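Local coordinates for ESX-1 secretion-associated protein EspB (Mycobacterium marinum, PDB 7P0Z) that is secreted through the mycobacterial ESX-1 (type VII) system and assembles with copies of itself into a heptameric, channel-like structure whose role is probably in protein transport, at residues T10-E15 with F175-G180; A73-N78 with I283-P288; S39-A44 with T140-G145; N212-L217 with T267-E272. One frame throughout, in Å; residues are numbered along the deposited sequence.

Contact 1: T10-E15 with F175-G180; sequences TVDQQE and FENWEG
V11 and D12 pass beside the loop 175-180 with the CA atoms of V11 and W178 6.6 Å apart, and the chain then turns at D12, the N-cap, into helix 13-23, whose first turn sets E15 against the loop. E15 carries most of the contact. Its CG stands anti to the backbone N (chi1 -173°), and the chain continues extended to the carboxylate. There OE2 accepts a hydrogen bond from N177 N at 2.9 Å, nearly straight (169°) and met on the syn side, 24° out of the carboxylate plane. A second, weak and strongly bent bond comes to E15 OE2 from E176 N, so two consecutive peptide N-H groups converge on one oxygen. The other oxygen, OE1, lies 3.4 Å from F175 CB, with the carboxylate plane turned close to that of the F175 ring. E176 OE1 stands 3.8 Å from E15 OE2; this like charge may raise the proton affinity of the pair, while the N-H groups, chiefly that of N177, probably offset part of this. Beside the carboxylate lies the N177 amide, with D12 near it but not bonded; an apolar touch follows, V11 CG1 on W178 CD1 at 4.0 Å. The indole places CE3 3.6 Å above the F175 ring plane, offset toward the rim. W178 NE1 is hydrogen-bonded to Y83 OH, from the loop after helix 42-81. W178, E179 and G180 spell the WxG motif in the turn before helix 181-224, the hallmark of the EsxAB clan, and its pairing with Y83 is consistent with the composite secretion signal of this family.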
loop_
_atom_site.group_PDB
_atom_site.type_symbol
_atom_site.label_atom_id
_atom_site.label_comp_id
_atom_site.label_asym_id
_atom_site.label_seq_id
_atom_site.Cartn_x
_atom_site.Cartn_y
_atom_site.Cartn_z
ATOM N N THR A 10 13.413 -35.934 -40.380
ATOM C CA THR A 10 14.629 -35.860 -39.591
ATOM C C THR A 10 14.696 -34.513 -38.896
ATOM O O THR A 10 13.879 -34.213 -38.030
ATOM C CB THR A 10 15.882 -36.056 -40.452
ATOM O OG1 THR A 10 15.981 -34.996 -41.403
ATOM C CG2 THR A 10 15.806 -37.355 -41.199
ATOM N N VAL A 11 15.677 -33.702 -39.280
ATOM C CA VAL A 11 15.820 -32.344 -38.775
ATOM C C VAL A 11 15.824 -31.400 -39.959
ATOM O O VAL A 11 16.628 -31.559 -40.883
ATOM C CB VAL A 11 17.098 -32.164 -37.943
ATOM C CG1 VAL A 11 17.080 -30.818 -37.283
ATOM C CG2 VAL A 11 17.186 -33.227 -36.902
ATOM N N ASP A 12 14.949 -30.399 -39.912
ATOM C CA ASP A 12 14.835 -29.425 -40.987
ATOM C C ASP A 12 15.778 -28.264 -40.729
ATOM O O ASP A 12 15.427 -27.281 -40.093
ATOM C CB ASP A 12 13.410 -28.941 -41.124
ATOM C CG ASP A 12 13.159 -28.353 -42.457
ATOM O OD1 ASP A 12 13.993 -28.589 -43.347
ATOM O OD2 ASP A 12 12.155 -27.643 -42.621
ATOM N N GLN A 13 16.990 -28.381 -41.260
ATOM C CA GLN A 13 17.932 -27.277 -41.230
ATOM C C GLN A 13 17.408 -26.061 -41.960
ATOM O O GLN A 13 17.742 -24.930 -41.596
ATOM C CB GLN A 13 19.243 -27.703 -41.860
ATOM C CG GLN A 13 20.000 -28.676 -41.053
ATOM C CD GLN A 13 21.367 -28.859 -41.589
ATOM O OE1 GLN A 13 21.799 -29.969 -41.841
ATOM N NE2 GLN A 13 22.057 -27.764 -41.804
ATOM N N GLN A 14 16.631 -26.263 -43.015
ATOM C CA GLN A 14 16.186 -25.125 -43.796
ATOM C C GLN A 14 15.248 -24.244 -42.992
ATOM O O GLN A 14 15.275 -23.020 -43.128
ATOM C CB GLN A 14 15.527 -25.594 -45.084
ATOM C CG GLN A 14 15.453 -24.536 -46.152
ATOM C CD GLN A 14 16.759 -23.825 -46.381
ATOM O OE1 GLN A 14 17.812 -24.436 -46.475
ATOM N NE2 GLN A 14 16.692 -22.520 -46.479
ATOM N N GLU A 15 14.422 -24.845 -42.137
ATOM C CA GLU A 15 13.594 -24.045 -41.253
ATOM C C GLU A 15 14.447 -23.176 -40.348
ATOM O O GLU A 15 14.165 -21.990 -40.166
ATOM C CB GLU A 15 12.689 -24.935 -40.416
ATOM C CG GLU A 15 11.693 -24.134 -39.609
ATOM C CD GLU A 15 11.297 -24.780 -38.308
ATOM O OE1 GLU A 15 12.099 -24.762 -37.362
ATOM O OE2 GLU A 15 10.169 -25.282 -38.213
ATOM N N PHE A 175 9.538 -22.819 -32.907
ATOM C CA PHE A 175 9.783 -23.542 -34.140
ATOM C C PHE A 175 8.715 -24.595 -34.358
ATOM O O PHE A 175 8.175 -25.158 -33.413
ATOM C CB PHE A 175 11.148 -24.203 -34.101
ATOM C CG PHE A 175 12.257 -23.255 -33.855
ATOM C CD1 PHE A 175 12.704 -22.422 -34.852
ATOM C CD2 PHE A 175 12.864 -23.197 -32.623
ATOM C CE1 PHE A 175 13.728 -21.545 -34.617
ATOM C CE2 PHE A 175 13.890 -22.324 -32.387
ATOM C CZ PHE A 175 14.323 -21.499 -33.386
ATOM N N GLU A 176 8.415 -24.860 -35.619
ATOM C CA GLU A 176 7.535 -25.975 -35.936
ATOM C C GLU A 176 8.245 -27.308 -35.777
ATOM O O GLU A 176 7.871 -28.126 -34.939
ATOM C CB GLU A 176 7.021 -25.848 -37.356
ATOM C CG GLU A 176 6.234 -24.642 -37.611
ATOM C CD GLU A 176 5.972 -24.452 -39.079
ATOM O OE1 GLU A 176 6.820 -24.872 -39.889
ATOM O OE2 GLU A 176 4.911 -23.906 -39.435
ATOM N N ASN A 177 9.288 -27.532 -36.561
ATOM C CA ASN A 177 9.857 -28.857 -36.716
ATOM C C ASN A 177 11.185 -29.044 -36.019
ATOM O O ASN A 177 11.841 -30.051 -36.249
ATOM C CB ASN A 177 10.024 -29.183 -38.193
ATOM C CG ASN A 177 8.782 -28.976 -38.952
ATOM O OD1 ASN A 177 7.761 -29.567 -38.648
ATOM N ND2 ASN A 177 8.841 -28.124 -39.948
ATOM N N TRP A 178 11.615 -28.123 -35.190
ATOM C CA TRP A 178 12.900 -28.273 -34.541
ATOM C C TRP A 178 12.695 -28.550 -33.068
ATOM O O TRP A 178 11.848 -27.935 -32.428
ATOM C CB TRP A 178 13.765 -27.043 -34.734
ATOM C CG TRP A 178 15.148 -27.285 -34.330
ATOM C CD1 TRP A 178 15.786 -28.469 -34.309
ATOM C CD2 TRP A 178 16.059 -26.328 -33.821
ATOM N NE1 TRP A 178 17.052 -28.318 -33.841
ATOM C CE2 TRP A 178 17.249 -27.005 -33.534
ATOM C CE3 TRP A 178 15.993 -24.957 -33.594
ATOM C CZ2 TRP A 178 18.362 -26.364 -33.035
ATOM C CZ3 TRP A 178 17.091 -24.325 -33.097
ATOM C CH2 TRP A 178 18.264 -25.025 -32.821
ATOM N N GLU A 179 13.469 -29.481 -32.533
ATOM C CA GLU A 179 13.246 -29.929 -31.176
ATOM C C GLU A 179 14.573 -30.374 -30.592
ATOM O O GLU A 179 15.559 -30.525 -31.305
ATOM C CB GLU A 179 12.202 -31.039 -31.149
ATOM C CG GLU A 179 11.556 -31.194 -29.811
ATOM C CD GLU A 179 10.377 -32.135 -29.838
ATOM O OE1 GLU A 179 10.156 -32.769 -30.888
ATOM O OE2 GLU A 179 9.648 -32.211 -28.827
ATOM N N GLY A 180 14.608 -30.529 -29.289
ATOM C CA GLY A 180 15.816 -30.906 -28.595
ATOM C C GLY A 180 16.336 -29.780 -27.738
ATOM O O GLY A 180 15.685 -28.756 -27.544
#

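Contact 2: A73-N78 with I283-P288; sequences ATSLRN and IKIDPP
The hydroxyl of S75 works in both directions against I283-P288, donating to I283 O at 2.5 Å and accepting from I285 N at 3.0 Å. The C-terminal tail runs extended across helix 42-81 of the PE domain, where S75 and N78, about one turn apart, bind backbone groups of I283 and I285. With S75 OG beside its own backbone N (chi1 -70°), the oxygen points at the tail and fits between the two peptide groups, 20° from the plane of the I283 carbonyl, with the N-H of I285 arriving at 141°. A turn later N78 ND2 donates to I285 O. That bond is modelled very short and its length is doubtful, but its direction is nearly straight. I285 is thus tied to the helix through both its N-H and its C=O. Packing surrounds these bonds. I285 CG1 rests 3.7 Å from S75 CB, and I285 CG2 lies 4.1 Å from N78 CB, so its two branches lie against S75 and N78 respectively. The amide of N78 and the ring of P287 lie side by side, pointing the same way, with N78 ND2 3.5 Å from P287 CD. On the side away from the helix, K284 and D286 form a long salt bridge with a weak hydrogen bond, K284 NZ to D286 OD1 at 3.4 Å. At the tail's upstream end I283 N bonds to S189 OG, and its side chain touches A185, both on helix 181-224. The last touch is made by the final residue, where P288 CD lies 4.1 Å from N78 O.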
loop_
_atom_site.group_PDB
_atom_site.type_symbol
_atom_site.label_atom_id
_atom_site.label_comp_id
_atom_site.label_asym_id
_atom_site.label_seq_id
_atom_site.Cartn_x
_atom_site.Cartn_y
_atom_site.Cartn_z
ATOM N N ALA A 73 21.086 -14.643 -34.577
ATOM C CA ALA A 73 21.053 -15.271 -35.890
ATOM C C ALA A 73 22.308 -16.095 -36.144
ATOM O O ALA A 73 22.241 -17.189 -36.714
ATOM C CB ALA A 73 20.879 -14.215 -36.972
ATOM N N THR A 74 23.463 -15.585 -35.732
ATOM C CA THR A 74 24.679 -16.369 -35.858
ATOM C C THR A 74 24.596 -17.658 -35.056
ATOM O O THR A 74 24.989 -18.723 -35.541
ATOM C CB THR A 74 25.881 -15.541 -35.429
ATOM O OG1 THR A 74 25.938 -14.360 -36.216
ATOM C CG2 THR A 74 27.131 -16.307 -35.620
ATOM N N SER A 75 24.092 -17.587 -33.834
ATOM C CA SER A 75 23.972 -18.805 -33.049
ATOM C C SER A 75 23.025 -19.796 -33.705
ATOM O O SER A 75 23.254 -21.005 -33.655
ATOM C CB SER A 75 23.517 -18.491 -31.632
ATOM O OG SER A 75 24.531 -17.833 -30.919
ATOM N N LEU A 76 21.951 -19.309 -34.312
ATOM C CA LEU A 76 21.046 -20.213 -35.001
ATOM C C LEU A 76 21.722 -20.878 -36.185
ATOM O O LEU A 76 21.499 -22.057 -36.448
ATOM C CB LEU A 76 19.799 -19.478 -35.460
ATOM C CG LEU A 76 18.831 -19.065 -34.369
ATOM C CD1 LEU A 76 17.854 -18.065 -34.925
ATOM C CD2 LEU A 76 18.119 -20.257 -33.830
ATOM N N ARG A 77 22.527 -20.135 -36.928
ATOM C CA ARG A 77 23.224 -20.742 -38.051
ATOM C C ARG A 77 24.214 -21.792 -37.586
ATOM O O ARG A 77 24.359 -22.839 -38.221
ATOM C CB ARG A 77 23.910 -19.676 -38.878
ATOM C CG ARG A 77 22.925 -18.813 -39.545
ATOM C CD ARG A 77 23.550 -17.908 -40.509
ATOM N NE ARG A 77 22.560 -16.988 -41.023
ATOM C CZ ARG A 77 22.421 -15.748 -40.588
ATOM N NH1 ARG A 77 23.223 -15.295 -39.645
ATOM N NH2 ARG A 77 21.490 -14.965 -41.098
ATOM N N ASN A 78 24.891 -21.547 -36.475
ATOM C CA ASN A 78 25.775 -22.571 -35.944
ATOM C C ASN A 78 24.992 -23.807 -35.525
ATOM O O ASN A 78 25.377 -24.945 -35.831
ATOM C CB ASN A 78 26.579 -22.011 -34.781
ATOM C CG ASN A 78 27.521 -20.917 -35.206
ATOM O OD1 ASN A 78 27.716 -20.673 -36.389
ATOM N ND2 ASN A 78 28.113 -20.251 -34.240
ATOM N N ILE A 283 21.931 -16.024 -26.756
ATOM C CA ILE A 283 22.602 -17.283 -26.502
ATOM C C ILE A 283 23.728 -17.470 -27.506
ATOM O O ILE A 283 23.606 -17.110 -28.678
ATOM C CB ILE A 283 21.605 -18.448 -26.536
ATOM C CG1 ILE A 283 22.240 -19.665 -25.894
ATOM C CG2 ILE A 283 21.147 -18.748 -27.937
ATOM C CD1 ILE A 283 21.405 -20.842 -25.953
ATOM N N LYS A 284 24.853 -17.991 -27.046
ATOM C CA LYS A 284 25.992 -18.220 -27.916
ATOM C C LYS A 284 26.112 -19.697 -28.244
ATOM O O LYS A 284 26.132 -20.539 -27.347
ATOM C CB LYS A 284 27.283 -17.718 -27.296
ATOM C CG LYS A 284 28.315 -17.492 -28.343
ATOM C CD LYS A 284 29.235 -16.383 -27.992
ATOM C CE LYS A 284 30.100 -16.768 -26.846
ATOM N NZ LYS A 284 30.799 -18.039 -27.114
ATOM N N ILE A 285 26.160 -20.004 -29.529
ATOM C CA ILE A 285 26.387 -21.353 -30.011
ATOM C C ILE A 285 27.601 -21.293 -30.907
ATOM O O ILE A 285 27.587 -20.597 -31.924
ATOM C CB ILE A 285 25.190 -21.904 -30.788
ATOM C CG1 ILE A 285 23.895 -21.794 -29.993
ATOM C CG2 ILE A 285 25.426 -23.337 -31.093
ATOM C CD1 ILE A 285 23.854 -22.630 -28.809
ATOM N N ASP A 286 28.641 -22.024 -30.552
ATOM C CA ASP A 286 29.839 -22.000 -31.359
ATOM C C ASP A 286 29.664 -22.840 -32.610
ATOM O O ASP A 286 28.889 -23.792 -32.619
ATOM C CB ASP A 286 31.012 -22.519 -30.570
ATOM C CG ASP A 286 31.255 -21.721 -29.360
ATOM O OD1 ASP A 286 31.175 -20.484 -29.459
ATOM O OD2 ASP A 286 31.513 -22.319 -28.303
ATOM N N PRO A 287 30.389 -22.520 -33.676
ATOM C CA PRO A 287 30.374 -23.386 -34.837
ATOM C C PRO A 287 30.911 -24.752 -34.466
ATOM O O PRO A 287 31.761 -24.882 -33.569
ATOM C CB PRO A 287 31.297 -22.666 -35.827
ATOM C CG PRO A 287 31.488 -21.323 -35.277
ATOM C CD PRO A 287 31.378 -21.450 -33.817
ATOM N N PRO A 288 30.411 -25.798 -35.095
ATOM C CA PRO A 288 30.849 -27.175 -34.908
ATOM C C PRO A 288 32.340 -27.365 -35.198
ATOM O O PRO A 288 32.897 -26.700 -36.071
ATOM C CB PRO A 288 30.013 -27.934 -35.921
ATOM C CG PRO A 288 28.894 -27.080 -36.199
ATOM C CD PRO A 288 29.363 -25.699 -36.108
#

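Contact 3: S39-A44 with T140-G145; sequences SGLTAA and TKLESG
S39 CB rests against K141 O while S39 OG, placed by a chi1 of 79° between its backbone N and carbonyl carbon, the crowded position, turns back on its own chain to accept from L41 N at 3.1 Å. This ST turn shapes the bend before helix 42-81, with L41 at the N-cap, and presents G40 to K141 of helix 133-143. G40 N donates to K141 O at 2.9 Å, reaching it from above the carbonyl plane, 43° out of it; S144 N approaches the same oxygen from the opposite face, so two N-H groups grip this carbonyl. The two chains come close here: the CA atoms of G40 and K141 are 4.2 Å apart, and S39 CA sends a nearly linear C-H...O contact to S144 O. Around the backbone bonds lie aliphatic groups. K141 CB meets L41 CD2 at 3.6 Å, and the next carbons of the lysine extend over the peptide of G40, with K141 CG 3.7 Å from G40 O. The other branch, L41 CD1, touches L142 CD1 at 3.7 Å, the two leucines crossing obliquely. L142 continues onto A221 of helix 181-224, where Q218 touches S39. Y265 of helix 244-268 packs against both S39 and L41, so the turn fits among three helices of this all-helical chain.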
loop_
_atom_site.group_PDB
_atom_site.type_symbol
_atom_site.label_atom_id
_atom_site.label_comp_id
_atom_site.label_asym_id
_atom_site.label_seq_id
_atom_site.Cartn_x
_atom_site.Cartn_y
_atom_site.Cartn_z
ATOM N N SER A 39 6.502 26.618 -26.010
ATOM C CA SER A 39 6.400 28.036 -25.744
ATOM C C SER A 39 7.798 28.568 -25.501
ATOM O O SER A 39 8.789 27.918 -25.827
ATOM C CB SER A 39 5.485 28.310 -24.549
ATOM O OG SER A 39 6.167 28.073 -23.345
ATOM N N GLY A 40 7.875 29.768 -24.937
ATOM C CA GLY A 40 9.129 30.373 -24.569
ATOM C C GLY A 40 9.495 30.214 -23.125
ATOM O O GLY A 40 10.569 30.656 -22.720
ATOM N N LEU A 41 8.648 29.583 -22.331
ATOM C CA LEU A 41 8.957 29.382 -20.931
ATOM C C LEU A 41 10.167 28.479 -20.759
ATOM O O LEU A 41 10.461 27.630 -21.595
ATOM C CB LEU A 41 7.762 28.795 -20.218
ATOM C CG LEU A 41 6.593 29.771 -20.336
ATOM C CD1 LEU A 41 5.304 29.122 -19.920
ATOM C CD2 LEU A 41 6.864 30.994 -19.504
ATOM N N THR A 42 10.890 28.688 -19.669
ATOM C CA THR A 42 12.103 27.918 -19.450
ATOM C C THR A 42 11.783 26.459 -19.155
ATOM O O THR A 42 12.513 25.560 -19.582
ATOM C CB THR A 42 12.925 28.548 -18.327
ATOM O OG1 THR A 42 14.120 27.801 -18.127
ATOM C CG2 THR A 42 12.162 28.549 -17.046
ATOM N N ALA A 43 10.691 26.202 -18.446
ATOM C CA ALA A 43 10.308 24.829 -18.176
ATOM C C ALA A 43 9.942 24.107 -19.459
ATOM O O ALA A 43 10.188 22.909 -19.598
ATOM C CB ALA A 43 9.153 24.788 -17.189
ATOM N N ALA A 44 9.350 24.820 -20.407
ATOM C CA ALA A 44 9.034 24.206 -21.685
ATOM C C ALA A 44 10.294 23.805 -22.425
ATOM O O ALA A 44 10.354 22.736 -23.032
ATOM C CB ALA A 44 8.202 25.159 -22.531
ATOM N N THR A 140 4.197 36.884 -23.083
ATOM C CA THR A 140 4.937 36.841 -24.330
ATOM C C THR A 140 5.601 35.495 -24.507
ATOM O O THR A 140 5.567 34.920 -25.595
ATOM C CB THR A 140 5.976 37.941 -24.357
ATOM O OG1 THR A 140 5.388 39.132 -23.852
ATOM C CG2 THR A 140 6.405 38.182 -25.754
ATOM N N LYS A 141 6.198 34.977 -23.443
ATOM C CA LYS A 141 6.771 33.644 -23.508
ATOM C C LYS A 141 5.704 32.601 -23.783
ATOM O O LYS A 141 5.859 31.767 -24.674
ATOM C CB LYS A 141 7.490 33.335 -22.208
ATOM C CG LYS A 141 8.869 33.859 -22.174
ATOM C CD LYS A 141 9.477 33.601 -20.839
ATOM C CE LYS A 141 10.638 34.505 -20.641
ATOM N NZ LYS A 141 11.111 34.907 -21.962
ATOM N N LEU A 142 4.596 32.658 -23.057
ATOM C CA LEU A 142 3.577 31.639 -23.206
ATOM C C LEU A 142 3.008 31.587 -24.613
ATOM O O LEU A 142 2.583 30.527 -25.066
ATOM C CB LEU A 142 2.467 31.882 -22.208
ATOM C CG LEU A 142 1.413 30.789 -22.206
ATOM C CD1 LEU A 142 2.003 29.494 -21.657
ATOM C CD2 LEU A 142 0.224 31.221 -21.409
ATOM N N GLU A 143 2.968 32.697 -25.316
ATOM C CA GLU A 143 2.367 32.666 -26.636
ATOM C C GLU A 143 3.382 32.538 -27.744
ATOM O O GLU A 143 3.004 32.546 -28.911
ATOM C CB GLU A 143 1.523 33.908 -26.856
ATOM C CG GLU A 143 0.508 34.105 -25.768
ATOM C CD GLU A 143 -0.232 35.410 -25.887
ATOM O OE1 GLU A 143 -0.127 36.065 -26.946
ATOM O OE2 GLU A 143 -0.926 35.783 -24.923
ATOM N N SER A 144 4.649 32.415 -27.412
ATOM C CA SER A 144 5.654 32.183 -28.421
ATOM C C SER A 144 5.726 30.690 -28.747
ATOM O O SER A 144 4.921 29.885 -28.285
ATOM C CB SER A 144 6.991 32.714 -27.939
ATOM O OG SER A 144 7.969 32.531 -28.923
ATOM N N GLY A 145 6.698 30.313 -29.553
ATOM C CA GLY A 145 6.864 28.929 -29.897
ATOM C C GLY A 145 5.820 28.474 -30.891
ATOM O O GLY A 145 5.055 29.262 -31.440
#

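Contact 4: N212-L217 with T267-E272; sequences NFMAQL and TKADLE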
loop_
_atom_site.group_PDB
_atom_site.type_symbol
_atom_site.label_atom_id
_atom_site.label_comp_id
_atom_site.label_asym_id
_atom_site.label_seq_id
_atom_site.Cartn_x
_atom_site.Cartn_y
_atom_site.Cartn_z
ATOM N N ASN A 212 2.477 14.082 -25.794
ATOM C CA ASN A 212 1.082 14.490 -25.819
ATOM C C ASN A 212 0.727 15.275 -24.577
ATOM O O ASN A 212 -0.042 16.239 -24.636
ATOM C CB ASN A 212 0.181 13.274 -25.948
ATOM C CG ASN A 212 0.036 12.829 -27.354
ATOM O OD1 ASN A 212 -0.023 13.643 -28.258
ATOM N ND2 ASN A 212 -0.031 11.532 -27.561
ATOM N N PHE A 213 1.264 14.864 -23.443
ATOM C CA PHE A 213 1.030 15.578 -22.207
ATOM C C PHE A 213 1.528 17.008 -22.300
ATOM O O PHE A 213 0.878 17.932 -21.810
ATOM C CB PHE A 213 1.726 14.843 -21.081
ATOM C CG PHE A 213 1.545 15.462 -19.768
ATOM C CD1 PHE A 213 0.462 15.146 -18.996
ATOM C CD2 PHE A 213 2.449 16.382 -19.300
ATOM C CE1 PHE A 213 0.298 15.711 -17.779
ATOM C CE2 PHE A 213 2.275 16.956 -18.088
ATOM C CZ PHE A 213 1.203 16.617 -17.323
ATOM N N MET A 214 2.688 17.206 -22.907
ATOM C CA MET A 214 3.214 18.553 -23.049
ATOM C C MET A 214 2.331 19.401 -23.945
ATOM O O MET A 214 2.090 20.576 -23.661
ATOM C CB MET A 214 4.634 18.515 -23.587
ATOM C CG MET A 214 5.651 18.209 -22.527
ATOM S SD MET A 214 5.519 19.255 -21.073
ATOM C CE MET A 214 5.827 20.872 -21.769
ATOM N N ALA A 215 1.841 18.826 -25.033
ATOM C CA ALA A 215 0.932 19.580 -25.888
ATOM C C ALA A 215 -0.343 19.978 -25.145
ATOM O O ALA A 215 -0.803 21.126 -25.238
ATOM C CB ALA A 215 0.607 18.768 -27.133
ATOM N N GLN A 216 -0.924 19.052 -24.394
ATOM C CA GLN A 216 -2.135 19.399 -23.668
ATOM C C GLN A 216 -1.858 20.421 -22.583
ATOM O O GLN A 216 -2.708 21.260 -22.289
ATOM C CB GLN A 216 -2.788 18.164 -23.077
ATOM C CG GLN A 216 -3.244 17.259 -24.136
ATOM C CD GLN A 216 -4.031 17.993 -25.189
ATOM O OE1 GLN A 216 -3.562 18.184 -26.307
ATOM N NE2 GLN A 216 -5.230 18.418 -24.840
ATOM N N LEU A 217 -0.686 20.353 -21.965
ATOM C CA LEU A 217 -0.319 21.350 -20.978
ATOM C C LEU A 217 -0.226 22.725 -21.604
ATOM O O LEU A 217 -0.650 23.716 -21.006
ATOM C CB LEU A 217 1.007 20.983 -20.333
ATOM C CG LEU A 217 1.406 21.899 -19.176
ATOM C CD1 LEU A 217 0.413 21.804 -18.025
ATOM C CD2 LEU A 217 2.818 21.633 -18.713
ATOM N N THR A 267 5.673 22.899 -12.631
ATOM C CA THR A 267 5.848 21.605 -12.002
ATOM C C THR A 267 5.419 20.473 -12.914
ATOM O O THR A 267 6.059 19.424 -12.933
ATOM C CB THR A 267 5.108 21.537 -10.682
ATOM O OG1 THR A 267 3.721 21.757 -10.902
ATOM C CG2 THR A 267 5.646 22.595 -9.780
ATOM N N LYS A 268 4.349 20.648 -13.671
ATOM C CA LYS A 268 3.911 19.545 -14.502
ATOM C C LYS A 268 4.793 19.350 -15.719
ATOM O O LYS A 268 4.805 18.260 -16.282
ATOM C CB LYS A 268 2.478 19.750 -14.945
ATOM C CG LYS A 268 1.516 19.561 -13.842
ATOM C CD LYS A 268 0.137 19.462 -14.366
ATOM C CE LYS A 268 -0.801 19.337 -13.227
ATOM N NZ LYS A 268 -0.509 18.126 -12.456
ATOM N N ALA A 269 5.534 20.357 -16.124
ATOM C CA ALA A 269 6.439 20.215 -17.244
ATOM C C ALA A 269 7.766 19.620 -16.852
ATOM O O ALA A 269 8.730 19.746 -17.598
ATOM C CB ALA A 269 6.666 21.563 -17.919
ATOM N N ASP A 270 7.852 18.991 -15.705
ATOM C CA ASP A 270 9.072 18.339 -15.265
ATOM C C ASP A 270 8.957 16.861 -15.609
ATOM O O ASP A 270 8.316 16.095 -14.892
ATOM C CB ASP A 270 9.272 18.562 -13.778
ATOM C CG ASP A 270 10.705 18.492 -13.380
ATOM O OD1 ASP A 270 11.548 19.047 -14.107
ATOM O OD2 ASP A 270 10.995 17.880 -12.340
ATOM N N LEU A 271 9.575 16.466 -16.710
ATOM C CA LEU A 271 9.370 15.144 -17.271
ATOM C C LEU A 271 10.370 14.142 -16.735
ATOM O O LEU A 271 11.539 14.459 -16.535
ATOM C CB LEU A 271 9.459 15.186 -18.786
ATOM C CG LEU A 271 8.309 15.988 -19.364
ATOM C CD1 LEU A 271 8.421 16.059 -20.864
ATOM C CD2 LEU A 271 7.008 15.354 -18.941
ATOM N N GLU A 272 9.895 12.942 -16.495
ATOM C CA GLU A 272 10.773 11.864 -16.101
ATOM C C GLU A 272 11.699 11.489 -17.251
ATOM O O GLU A 272 11.272 11.437 -18.398
ATOM C CB GLU A 272 9.963 10.654 -15.700
ATOM C CG GLU A 272 9.244 10.841 -14.428
ATOM C CD GLU A 272 10.135 10.614 -13.249
ATOM O OE1 GLU A 272 10.325 9.442 -12.853
ATOM O OE2 GLU A 272 10.664 11.605 -12.722
#
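M214 reaches from helix 181-224 to the point where helix 244-268 ends, A269 being the first residue past it, within the elongated helical bundle formed by the PE and PPE domains. From CB the chain carries CG, anti to the carbonyl carbon, to 3.9 Å from L271 CD1. A bend at chi2 (-51°) then brings SD over A269, with M214 SD 4.1 Å from A269 CB. A second bend at chi3 (-62°) sets the methyl CE 4.0 Å from the same A269 CB, so the folded thioether covers the alanine with its last two atoms. L217, almost one turn on, brings CD2 to 3.9 Å from A269 CB, so leucine and methionine meet the methyl side by side, both from helix 181-224. M214 also touches A47 of helix 42-81 and M151 of helix 149-166, while L271 packs on A47 and L51; the packing therefore ties the loop after helix 244-268 to helices 181-224, 42-81 and 149-166. No hydrogen bond crosses between the two segments. At the outer margin F213 crosses the K268 side chain at about a right angle, its CZ 4.1 Å from K268 CB. The K268 carbonyl lies at the phenyl edge, near the ring plane, with K268 O 3.4 Å from F213 CE2.

Contacts 1 and 2 share one end of the rod-like chain, their centres 15 Å apart, and meet where L76 of helix 42-81 touches F175 and W178. Contacts 3 and 4 pair in the same way, 13 Å apart, with A43 O against A269 CB. Contacts 2 and 3 use the same helix 42-81, near its two ends, with centres about 54 Å apart. Contact 2 is a surface contact; the other three are partly buried. The chemistry differs too: a carboxylate on peptide N-H groups in contact 1, hydroxyl and amide on the C-terminal tail in contact 2, mainly backbone bonding in contact 3, and mostly apolar packing, without a hydrogen bond, in contact 4.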